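Local coordinates for putative glycosyl hydrolase (Bacteroides thetaiotaomicron VPI-5482, PDB 3K11), which is of unknown function but is probably a carbohydrate-active hydrolase of glycoside hydrolase family 88, with an (alpha/alpha)6 barrel fold, at residues Q31-I36 with T98-Y103; Y248-V253 with F262-A267; R110-A115 with L159-L164. All blocks are in the same frame, centred on the assembly; numbering follows the deposited sequence.

Interaction 1 of 3, residues Q31-I36 with T98-Y103; sequences QVKKDI and TGDKRY
Lys33, on helix 29-45, reaches across to Asp100 in the turn between helices 82-98 and 101-128, and its ammonium closes a salt bridge of 2.8 Å from NZ to Asp100 OD2. The lysine leaves its helix with CG anti to the backbone N, and the chain then bends at chi2 (68°) and again at chi4 (63°), the second bend placing NZ. On the way it meets Tyr103 tip to tip, with Lys33 CE 3.3 Å from Tyr103 OH, and it crosses Thr98 at about a right angle, Lys33 CE lying 3.9 Å from Thr98 CB. Ile36 crosses the same phenol at about a right angle, its CD1 3.6 Å from Tyr103 OH, while the hydroxyl itself bonds to Asp37.

The carboxylate is gripped from two directions. Lys33 meets OD2 on the anti side, whereas Arg102 comes side-on with NE and NH2, Asp100 OD2 lying 2.9 Å from Arg102 NH2 and in the guanidinium plane. Asp100 is also the N-cap of helix 101-128, its OD1 taking the backbone N of Arg102 at 3.1 Å from above the carboxylate plane. Before it, Thr98 OG1 accepts from Asp100 N at 3.0 Å, an ST turn, and also bonds to Ala94 O. An alanine at Asp100 would probably leave Lys33 and Arg102 without the carboxylate they share and the start of the helix without its side-chain cap.

Asp37 pairs with both Lys33 and Arg102, adding a second negative charge. The two cations, Lys33 NZ and Arg102 NH2, stand only 4.1 Å apart, a proximity that the acidic pair probably makes tolerable, so that charge adds to the apolar packing in joining helix 29-45 to the start of helix 101-128.

Interaction 2 of 3, residues Y248-V253 with F262-A267; sequences YRHGWV and FCWARA. With EDO (1,2-ethanediol), chain H.
His250 and Trp264 lie side by side and point the same way, their rings tilted at 55° with centroids 4.8 Å apart. Trp264 CE3 sits over one face of the imidazole, displaced toward its rim, and comes to 3.4 Å from His250 NE2. Both side chains carry CG anti to the backbone N (chi1 -173° for His250 and -179° for Trp264), which sets each CG beside its own carbonyl carbon, and from there the two side chains run the same way. Ala267 adds its methyl to the imidazole, CB standing 3.5 Å from His250 CD2. The ring nitrogens have partners beyond the two segments: ND1 bonds to Tyr387 and NE2 to Asp202, so the imidazole is fixed in rotation as well as packed.

The contact joins strand 247-253, the middle strand of a small three-stranded antiparallel sheet, to the turn leading into helix 265-281, within what is probably an (alpha/alpha)6 barrel, as in family 88 relatives. Cys263 is the centre of an inverse gamma turn there, and Trp264 is the N-cap residue of the helix. Backbone groups hold the two sides close: His250 N donates to Phe262 O at 3.0 Å, and Cys263 CA makes a CH...O contact of 3.5 Å with Tyr248 O. A water accepts from both Gly251 N and Phe262 N, bridging the strand to the turn. Arg249 takes little part in this packing; its NE bonds to His259 O, and Arg249 NH2 donates to O2 of an ethanediol, probably from the crystallisation liquor, at 3.1 Å.

Interaction 3 of 3, residues R110-A115 with L159-L164; sequences RFRFLA and LKDESL. With EDO (1,2-ethanediol), chain P.
A type I beta turn, Asp161 to Leu164, follows helix 148-160 and packs against helix 101-128, both helices belonging to the barrel. Arg112 reaches from helix 101-128 to the turn, its chain extended from CG to NE. Arg112 NH2 donates to Ser163 OG at 3.0 Å, close to the guanidinium plane, and makes a salt bridge of 3.1 Å to Asp161 OD2 whose hydrogen bond is weak because bent, 122° at the hydrogen. Gln108 braces both ends of this pair, taking a bond from Arg112 NE and giving one to Asp161 OD2.

The rest of the contact is apolar. Leu164 CD1 lies 3.8 Å from Arg112 CG, while the other branch, CD2, meets the edge of the Phe111 ring, 4.0 Å from Phe111 CD2. Phe111 also packs on Leu157 of helix 148-160. Inside the turn Asp161 CG is anti to the backbone N (chi1 -179°), and the carboxylate closes an Asx turn, Asp161 OD1 accepting from Ser163 N at 2.9 Å, met from above its plane. A second, separate bond reaches the same oxygen from the serine hydroxyl, 2.6 Å from Ser163 OG to Asp161 OD1.

How the interactions relate
Interactions 1 and 3 both use helix 101-128, one at its N-terminal cap and the other further along, with centres 21 Å apart and no touch between them. Both are partly buried, and in both a long basic side chain reaches an aspartate in a turn, although interaction 1 builds a network of several charges while interaction 3 combines a single ion pair with leucine and phenylalanine packing. Interaction 2 differs: it is buried, lies across the chain's centre from the other two, and relies on ring packing, backbone bonds and a bridging water between a strand and a helix start, with no salt bridge between its segments.

Interaction 1 of 3, residues Q31-I36 with T98-Y103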
loop_
_atom_site.group_PDB
_atom_site.type_symbol
_atom_site.label_atom_id
_atom_site.label_comp_id
_atom_site.label_asym_id
_atom_site.label_seq_id
_atom_site.Cartn_x
_atom_site.Cartn_y
_atom_site.Cartn_z
ATOM N N GLN A 31 32.502 11.618 9.395
ATOM C CA GLN A 31 32.137 10.231 9.146
ATOM C C GLN A 31 31.724 10.056 7.668
ATOM O O GLN A 31 32.214 9.135 7.003
ATOM C CB GLN A 31 31.045 9.731 10.107
ATOM C CG GLN A 31 30.754 8.216 9.990
ATOM C CD GLN A 31 32.003 7.340 10.020
ATOM O OE1 GLN A 31 32.807 7.371 10.967
ATOM N NE2 GLN A 31 32.188 6.568 8.958
ATOM N N VAL A 32 30.907 10.971 7.132
ATOM C CA VAL A 32 30.488 10.850 5.743
ATOM C C VAL A 32 31.732 10.837 4.869
ATOM O O VAL A 32 31.866 10.002 3.973
ATOM C CB VAL A 32 29.529 11.988 5.285
ATOM C CG1 VAL A 32 29.183 11.799 3.791
ATOM C CG2 VAL A 32 28.241 12.015 6.139
ATOM N N LYS A 33 32.684 11.718 5.160
ATOM C CA LYS A 33 33.889 11.764 4.324
ATOM C C LYS A 33 34.698 10.462 4.408
ATOM O O LYS A 33 35.258 9.996 3.406
ATOM C CB LYS A 33 34.737 12.983 4.707
ATOM C CG LYS A 33 36.044 13.172 3.967
ATOM C CD LYS A 33 35.883 13.505 2.522
ATOM C CE LYS A 33 37.112 14.218 1.967
ATOM N NZ LYS A 33 38.308 13.360 2.023
ATOM N N LYS A 34 34.781 9.879 5.601
ATOM C CA LYS A 34 35.471 8.605 5.772
ATOM C C LYS A 34 34.867 7.520 4.873
ATOM O O LYS A 34 35.579 6.726 4.240
ATOM C CB LYS A 34 35.383 8.183 7.240
ATOM C CG LYS A 34 36.008 6.829 7.555
ATOM C CD LYS A 34 35.832 6.462 9.047
ATOM C CE LYS A 34 36.462 5.080 9.372
ATOM N NZ LYS A 34 35.818 3.957 8.587
ATOM N N ASP A 35 33.545 7.529 4.774
ATOM C CA ASP A 35 32.849 6.536 3.981
ATOM C C ASP A 35 33.003 6.747 2.483
ATOM O O ASP A 35 33.315 5.807 1.748
ATOM C CB ASP A 35 31.396 6.455 4.430
ATOM C CG ASP A 35 31.245 5.752 5.793
ATOM O OD1 ASP A 35 32.161 5.032 6.246
ATOM O OD2 ASP A 35 30.203 5.919 6.442
ATOM N N ILE A 36 32.849 7.975 2.009
ATOM C CA ILE A 36 33.085 8.208 0.567
ATOM C C ILE A 36 34.555 8.001 0.217
ATOM O O ILE A 36 34.860 7.582 -0.871
ATOM C CB ILE A 36 32.473 9.537 0.010
ATOM C CG1 ILE A 36 33.080 10.789 0.667
ATOM C CG2 ILE A 36 30.965 9.497 0.127
ATOM C CD1 ILE A 36 32.766 12.137 -0.056
ATOM N N THR A 98 34.087 19.295 -0.336
ATOM C CA THR A 98 35.060 18.819 0.650
ATOM C C THR A 98 36.388 19.512 0.547
ATOM O O THR A 98 37.170 19.488 1.492
ATOM C CB THR A 98 35.344 17.309 0.461
ATOM O OG1 THR A 98 36.030 17.106 -0.790
ATOM C CG2 THR A 98 34.048 16.487 0.477
ATOM N N GLY A 99 36.689 20.058 -0.624
ATOM C CA GLY A 99 37.986 20.624 -0.870
ATOM C C GLY A 99 39.089 19.610 -1.096
ATOM O O GLY A 99 40.242 19.983 -1.170
ATOM N N ASP A 100 38.760 18.332 -1.203
ATOM C CA ASP A 100 39.740 17.288 -1.423
ATOM C C ASP A 100 39.991 17.222 -2.942
ATOM O O ASP A 100 39.183 16.694 -3.698
ATOM C CB ASP A 100 39.188 15.958 -0.873
ATOM C CG ASP A 100 40.202 14.844 -0.878
ATOM O OD1 ASP A 100 41.235 14.984 -1.560
ATOM O OD2 ASP A 100 39.953 13.823 -0.196
ATOM N N LYS A 101 41.144 17.724 -3.373
ATOM C CA LYS A 101 41.495 17.766 -4.794
ATOM C C LYS A 101 41.781 16.412 -5.395
ATOM O O LYS A 101 41.901 16.293 -6.621
ATOM C CB LYS A 101 42.727 18.650 -4.989
ATOM C CG LYS A 101 42.486 20.113 -4.580
ATOM N N ARG A 102 41.960 15.393 -4.566
ATOM C CA ARG A 102 42.170 14.035 -5.087
ATOM C C ARG A 102 40.993 13.620 -5.968
ATOM O O ARG A 102 41.162 12.892 -6.950
ATOM C CB ARG A 102 42.320 13.008 -3.965
ATOM C CG ARG A 102 43.575 13.154 -3.076
ATOM C CD ARG A 102 43.609 11.992 -2.078
ATOM N NE ARG A 102 42.333 11.934 -1.355
ATOM C CZ ARG A 102 41.675 10.829 -0.988
ATOM N NH1 ARG A 102 42.141 9.610 -1.221
ATOM N NH2 ARG A 102 40.513 10.951 -0.382
ATOM N N TYR A 103 39.794 14.063 -5.589
ATOM C CA TYR A 103 38.599 13.699 -6.325
ATOM C C TYR A 103 38.635 14.244 -7.755
ATOM O O TYR A 103 38.368 13.512 -8.708
ATOM C CB TYR A 103 37.341 14.161 -5.600
ATOM C CG TYR A 103 37.124 13.601 -4.213
ATOM C CD1 TYR A 103 37.438 12.297 -3.894
ATOM C CD2 TYR A 103 36.543 14.370 -3.231
ATOM C CE1 TYR A 103 37.214 11.802 -2.627
ATOM C CE2 TYR A 103 36.280 13.858 -1.967
ATOM C CZ TYR A 103 36.601 12.579 -1.678
ATOM O OH TYR A 103 36.364 12.066 -0.424
#

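Interaction 2 of 3, residues Y248-V253 with F262-A267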
loop_
_atom_site.group_PDB
_atom_site.type_symbol
_atom_site.label_atom_id
_atom_site.label_comp_id
_atom_site.label_asym_id
_atom_site.label_seq_id
_atom_site.Cartn_x
_atom_site.Cartn_y
_atom_site.Cartn_z
ATOM N N TYR A 248 6.989 8.852 -11.546
ATOM C CA TYR A 248 7.096 8.609 -12.964
ATOM C C TYR A 248 7.018 7.137 -13.293
ATOM O O TYR A 248 7.530 6.291 -12.556
ATOM C CB TYR A 248 8.441 9.076 -13.450
ATOM C CG TYR A 248 8.595 10.582 -13.631
ATOM C CD1 TYR A 248 9.040 11.379 -12.593
ATOM C CD2 TYR A 248 8.322 11.193 -14.847
ATOM C CE1 TYR A 248 9.232 12.715 -12.750
ATOM C CE2 TYR A 248 8.496 12.548 -14.998
ATOM C CZ TYR A 248 8.959 13.299 -13.960
ATOM O OH TYR A 248 9.135 14.646 -14.142
ATOM N N ARG A 249 6.367 6.842 -14.420
ATOM C CA ARG A 249 6.449 5.498 -14.995
ATOM C C ARG A 249 7.833 5.271 -15.659
ATOM O O ARG A 249 8.410 6.185 -16.230
ATOM C CB ARG A 249 5.317 5.239 -15.974
ATOM C CG ARG A 249 5.009 6.294 -16.917
ATOM C CD ARG A 249 3.936 5.896 -17.956
ATOM N NE ARG A 249 2.598 5.821 -17.404
ATOM C CZ ARG A 249 1.798 6.828 -17.078
ATOM N NH1 ARG A 249 2.136 8.085 -17.136
ATOM N NH2 ARG A 249 0.617 6.553 -16.613
ATOM N N HIS A 250 8.340 4.047 -15.619
ATOM C CA HIS A 250 9.624 3.734 -16.275
ATOM C C HIS A 250 9.537 3.820 -17.797
ATOM O O HIS A 250 10.483 4.229 -18.452
ATOM C CB HIS A 250 10.115 2.334 -15.882
ATOM C CG HIS A 250 11.481 2.008 -16.379
ATOM N ND1 HIS A 250 11.915 0.707 -16.591
ATOM C CD2 HIS A 250 12.512 2.816 -16.711
ATOM C CE1 HIS A 250 13.170 0.738 -17.021
ATOM N NE2 HIS A 250 13.562 2.006 -17.103
ATOM N N GLY A 251 8.389 3.426 -18.348
ATOM C CA GLY A 251 8.267 3.399 -19.790
ATOM C C GLY A 251 6.960 3.894 -20.333
ATOM O O GLY A 251 5.909 3.939 -19.657
ATOM N N TRP A 252 7.007 4.231 -21.602
ATOM C CA TRP A 252 5.835 4.761 -22.332
ATOM C C TRP A 252 5.979 4.399 -23.793
ATOM O O TRP A 252 6.866 4.897 -24.460
ATOM C CB TRP A 252 5.780 6.283 -22.193
ATOM C CG TRP A 252 4.563 6.948 -22.741
ATOM C CD1 TRP A 252 3.385 7.218 -22.073
ATOM C CD2 TRP A 252 4.411 7.510 -24.066
ATOM N NE1 TRP A 252 2.520 7.872 -22.909
ATOM C CE2 TRP A 252 3.134 8.077 -24.129
ATOM C CE3 TRP A 252 5.253 7.589 -25.189
ATOM C CZ2 TRP A 252 2.669 8.730 -25.267
ATOM C CZ3 TRP A 252 4.791 8.254 -26.298
ATOM C CH2 TRP A 252 3.509 8.774 -26.340
ATOM N N VAL A 253 5.067 3.565 -24.283
ATOM C CA VAL A 253 5.060 3.147 -25.687
ATOM C C VAL A 253 3.973 3.912 -26.423
ATOM O O VAL A 253 2.790 3.848 -26.089
ATOM C CB VAL A 253 4.830 1.614 -25.829
ATOM C CG1 VAL A 253 4.743 1.210 -27.320
ATOM C CG2 VAL A 253 6.014 0.865 -25.108
ATOM N N PHE A 262 5.174 1.148 -14.016
ATOM C CA PHE A 262 6.070 0.456 -13.143
ATOM C C PHE A 262 7.043 1.535 -12.666
ATOM O O PHE A 262 7.876 2.001 -13.428
ATOM C CB PHE A 262 6.743 -0.697 -13.866
ATOM C CG PHE A 262 5.756 -1.809 -14.206
ATOM C CD1 PHE A 262 5.442 -2.764 -13.259
ATOM C CD2 PHE A 262 5.096 -1.813 -15.392
ATOM C CE1 PHE A 262 4.471 -3.691 -13.503
ATOM C CE2 PHE A 262 4.141 -2.794 -15.649
ATOM C CZ PHE A 262 3.845 -3.707 -14.694
ATOM N N CYS A 263 6.880 1.981 -11.418
ATOM C CA CYS A 263 7.600 3.163 -10.893
ATOM C C CYS A 263 8.949 2.723 -10.346
ATOM O O CYS A 263 9.177 2.702 -9.153
ATOM C CB CYS A 263 6.756 3.836 -9.815
ATOM S SG CYS A 263 5.153 4.398 -10.529
ATOM N N TRP A 264 9.802 2.285 -11.255
ATOM C CA TRP A 264 11.098 1.732 -10.907
ATOM C C TRP A 264 11.961 2.791 -10.234
ATOM O O TRP A 264 12.097 3.919 -10.729
ATOM C CB TRP A 264 11.772 1.147 -12.158
ATOM C CG TRP A 264 13.100 0.543 -11.916
ATOM C CD1 TRP A 264 13.437 -0.288 -10.902
ATOM C CD2 TRP A 264 14.285 0.742 -12.692
ATOM N NE1 TRP A 264 14.743 -0.642 -11.003
ATOM C CE2 TRP A 264 15.304 -0.013 -12.087
ATOM C CE3 TRP A 264 14.558 1.426 -13.862
ATOM C CZ2 TRP A 264 16.594 -0.086 -12.600
ATOM C CZ3 TRP A 264 15.860 1.395 -14.353
ATOM C CH2 TRP A 264 16.852 0.635 -13.714
ATOM N N ALA A 265 12.505 2.454 -9.076
ATOM C CA ALA A 265 13.243 3.441 -8.242
ATOM C C ALA A 265 14.439 4.066 -8.885
ATOM O O ALA A 265 14.561 5.307 -8.859
ATOM C CB ALA A 265 13.614 2.821 -6.839
ATOM N N ARG A 266 15.320 3.292 -9.527
ATOM C CA ARG A 266 16.491 3.954 -10.090
ATOM C C ARG A 266 16.104 4.959 -11.168
ATOM O O ARG A 266 16.587 6.069 -11.139
ATOM C CB ARG A 266 17.524 2.979 -10.616
ATOM C CG ARG A 266 18.699 3.743 -11.252
ATOM C CD ARG A 266 19.998 2.989 -11.317
ATOM N NE ARG A 266 19.941 1.833 -12.189
ATOM C CZ ARG A 266 20.252 0.593 -11.827
ATOM N NH1 ARG A 266 20.650 0.296 -10.599
ATOM N NH2 ARG A 266 20.207 -0.367 -12.754
ATOM N N ALA A 267 15.209 4.607 -12.077
ATOM C CA ALA A 267 14.831 5.528 -13.155
ATOM C C ALA A 267 14.084 6.717 -12.569
ATOM O O ALA A 267 14.198 7.826 -13.073
ATOM C CB ALA A 267 14.001 4.812 -14.254
HETATM C C1 EDO H . -1.703 5.253 -13.336
HETATM O O1 EDO H . -2.258 6.268 -14.197
HETATM C C2 EDO H . -0.576 4.477 -14.008
HETATM O O2 EDO H . -0.796 4.141 -15.387
HETATM O O HOH W 1 6.145 1.838 -16.727
#

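Interaction 3 of 3, residues R110-A115 with L159-L164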
loop_
_atom_site.group_PDB
_atom_site.type_symbol
_atom_site.label_atom_id
_atom_site.label_comp_id
_atom_site.label_asym_id
_atom_site.label_seq_id
_atom_site.Cartn_x
_atom_site.Cartn_y
_atom_site.Cartn_z
ATOM N N ARG A 110 41.589 10.507 -15.662
ATOM C CA ARG A 110 40.832 9.627 -16.570
ATOM C C ARG A 110 40.436 10.321 -17.868
ATOM O O ARG A 110 40.547 9.737 -18.948
ATOM C CB ARG A 110 39.604 9.030 -15.875
ATOM C CG ARG A 110 39.908 8.184 -14.625
ATOM C CD ARG A 110 41.020 7.225 -14.838
ATOM N NE ARG A 110 41.145 6.252 -13.735
ATOM C CZ ARG A 110 41.771 6.474 -12.584
ATOM N NH1 ARG A 110 42.262 7.674 -12.281
ATOM N NH2 ARG A 110 41.889 5.494 -11.710
ATOM N N PHE A 111 39.972 11.562 -17.764
ATOM C CA PHE A 111 39.615 12.317 -18.968
ATOM C C PHE A 111 40.798 12.623 -19.860
ATOM O O PHE A 111 40.701 12.533 -21.078
ATOM C CB PHE A 111 38.888 13.637 -18.612
ATOM C CG PHE A 111 37.474 13.476 -18.105
ATOM C CD1 PHE A 111 36.794 12.271 -18.192
ATOM C CD2 PHE A 111 36.795 14.592 -17.638
ATOM C CE1 PHE A 111 35.509 12.178 -17.790
ATOM C CE2 PHE A 111 35.464 14.477 -17.227
ATOM C CZ PHE A 111 34.864 13.280 -17.271
ATOM N N ARG A 112 41.931 12.978 -19.271
ATOM C CA ARG A 112 43.113 13.261 -20.082
ATOM C C ARG A 112 43.611 11.983 -20.783
ATOM O O ARG A 112 44.076 12.045 -21.905
ATOM C CB ARG A 112 44.219 13.893 -19.235
ATOM C CG ARG A 112 43.870 15.306 -18.848
ATOM C CD ARG A 112 44.827 15.904 -17.857
ATOM N NE ARG A 112 44.310 17.203 -17.455
ATOM C CZ ARG A 112 44.515 18.340 -18.114
ATOM N NH1 ARG A 112 45.276 18.380 -19.187
ATOM N NH2 ARG A 112 43.962 19.454 -17.686
ATOM N N PHE A 113 43.485 10.837 -20.105
ATOM C CA PHE A 113 43.883 9.556 -20.632
ATOM C C PHE A 113 42.986 9.206 -21.808
ATOM O O PHE A 113 43.460 8.819 -22.856
ATOM C CB PHE A 113 43.769 8.478 -19.542
ATOM C CG PHE A 113 43.855 7.061 -20.075
ATOM C CD1 PHE A 113 45.066 6.568 -20.552
ATOM C CD2 PHE A 113 42.747 6.244 -20.105
ATOM C CE1 PHE A 113 45.162 5.272 -21.038
ATOM C CE2 PHE A 113 42.822 4.950 -20.583
ATOM C CZ PHE A 113 44.034 4.458 -21.052
ATOM N N LEU A 114 41.682 9.318 -21.636
ATOM C CA LEU A 114 40.766 9.012 -22.737
ATOM C C LEU A 114 41.005 9.947 -23.933
ATOM O O LEU A 114 40.978 9.496 -25.083
ATOM C CB LEU A 114 39.322 9.096 -22.272
ATOM C CG LEU A 114 38.855 8.007 -21.293
ATOM C CD1 LEU A 114 37.421 8.304 -20.851
ATOM C CD2 LEU A 114 38.990 6.594 -21.899
ATOM N N ALA A 115 41.222 11.234 -23.664
ATOM C CA ALA A 115 41.541 12.219 -24.748
ATOM C C ALA A 115 42.820 11.859 -25.485
ATOM O O ALA A 115 42.933 12.013 -26.717
ATOM C CB ALA A 115 41.653 13.651 -24.163
ATOM N N LEU A 159 34.795 23.417 -18.397
ATOM C CA LEU A 159 34.437 24.792 -18.077
ATOM C C LEU A 159 35.158 25.296 -16.829
ATOM O O LEU A 159 35.284 26.501 -16.652
ATOM C CB LEU A 159 32.932 24.945 -17.944
ATOM C CG LEU A 159 32.172 24.851 -19.281
ATOM C CD1 LEU A 159 30.660 24.727 -19.027
ATOM C CD2 LEU A 159 32.459 26.016 -20.235
ATOM N N LYS A 160 35.666 24.393 -15.998
ATOM C CA LYS A 160 36.487 24.769 -14.841
ATOM C C LYS A 160 37.977 24.780 -15.163
ATOM O O LYS A 160 38.755 25.374 -14.415
ATOM C CB LYS A 160 36.225 23.826 -13.680
ATOM C CG LYS A 160 34.820 23.869 -13.127
ATOM C CD LYS A 160 34.641 22.805 -12.047
ATOM C CE LYS A 160 33.304 22.973 -11.273
ATOM N NZ LYS A 160 33.325 22.454 -9.842
ATOM N N ASP A 161 38.369 24.183 -16.292
ATOM C CA ASP A 161 39.763 24.043 -16.679
ATOM C C ASP A 161 39.935 23.972 -18.199
ATOM O O ASP A 161 39.897 22.914 -18.801
ATOM C CB ASP A 161 40.327 22.765 -16.065
ATOM C CG ASP A 161 41.784 22.552 -16.384
ATOM O OD1 ASP A 161 42.417 23.430 -17.023
ATOM O OD2 ASP A 161 42.303 21.487 -15.986
ATOM N N GLU A 162 40.224 25.119 -18.793
ATOM C CA GLU A 162 40.410 25.256 -20.216
ATOM C C GLU A 162 41.559 24.400 -20.730
ATOM O O GLU A 162 41.646 24.178 -21.916
ATOM C CB GLU A 162 40.681 26.747 -20.571
ATOM N N SER A 163 42.456 23.931 -19.865
ATOM C CA SER A 163 43.550 23.077 -20.331
ATOM C C SER A 163 43.117 21.616 -20.543
ATOM O O SER A 163 43.885 20.836 -21.057
ATOM C CB SER A 163 44.712 23.102 -19.361
ATOM O OG SER A 163 44.488 22.318 -18.215
ATOM N N LEU A 164 41.909 21.261 -20.137
ATOM C CA LEU A 164 41.424 19.870 -20.249
ATOM C C LEU A 164 41.083 19.584 -21.715
ATOM O O LEU A 164 40.127 20.167 -22.256
ATOM C CB LEU A 164 40.188 19.691 -19.364
ATOM C CG LEU A 164 39.662 18.264 -19.295
ATOM C CD1 LEU A 164 40.660 17.328 -18.604
ATOM C CD2 LEU A 164 38.262 18.208 -18.604
HETATM C C1 EDO P . 39.692 28.076 -16.611
HETATM O O1 EDO P . 40.542 27.291 -17.421
HETATM C C2 EDO P . 38.375 28.207 -17.350
HETATM O O2 EDO P . 37.405 28.396 -16.328
#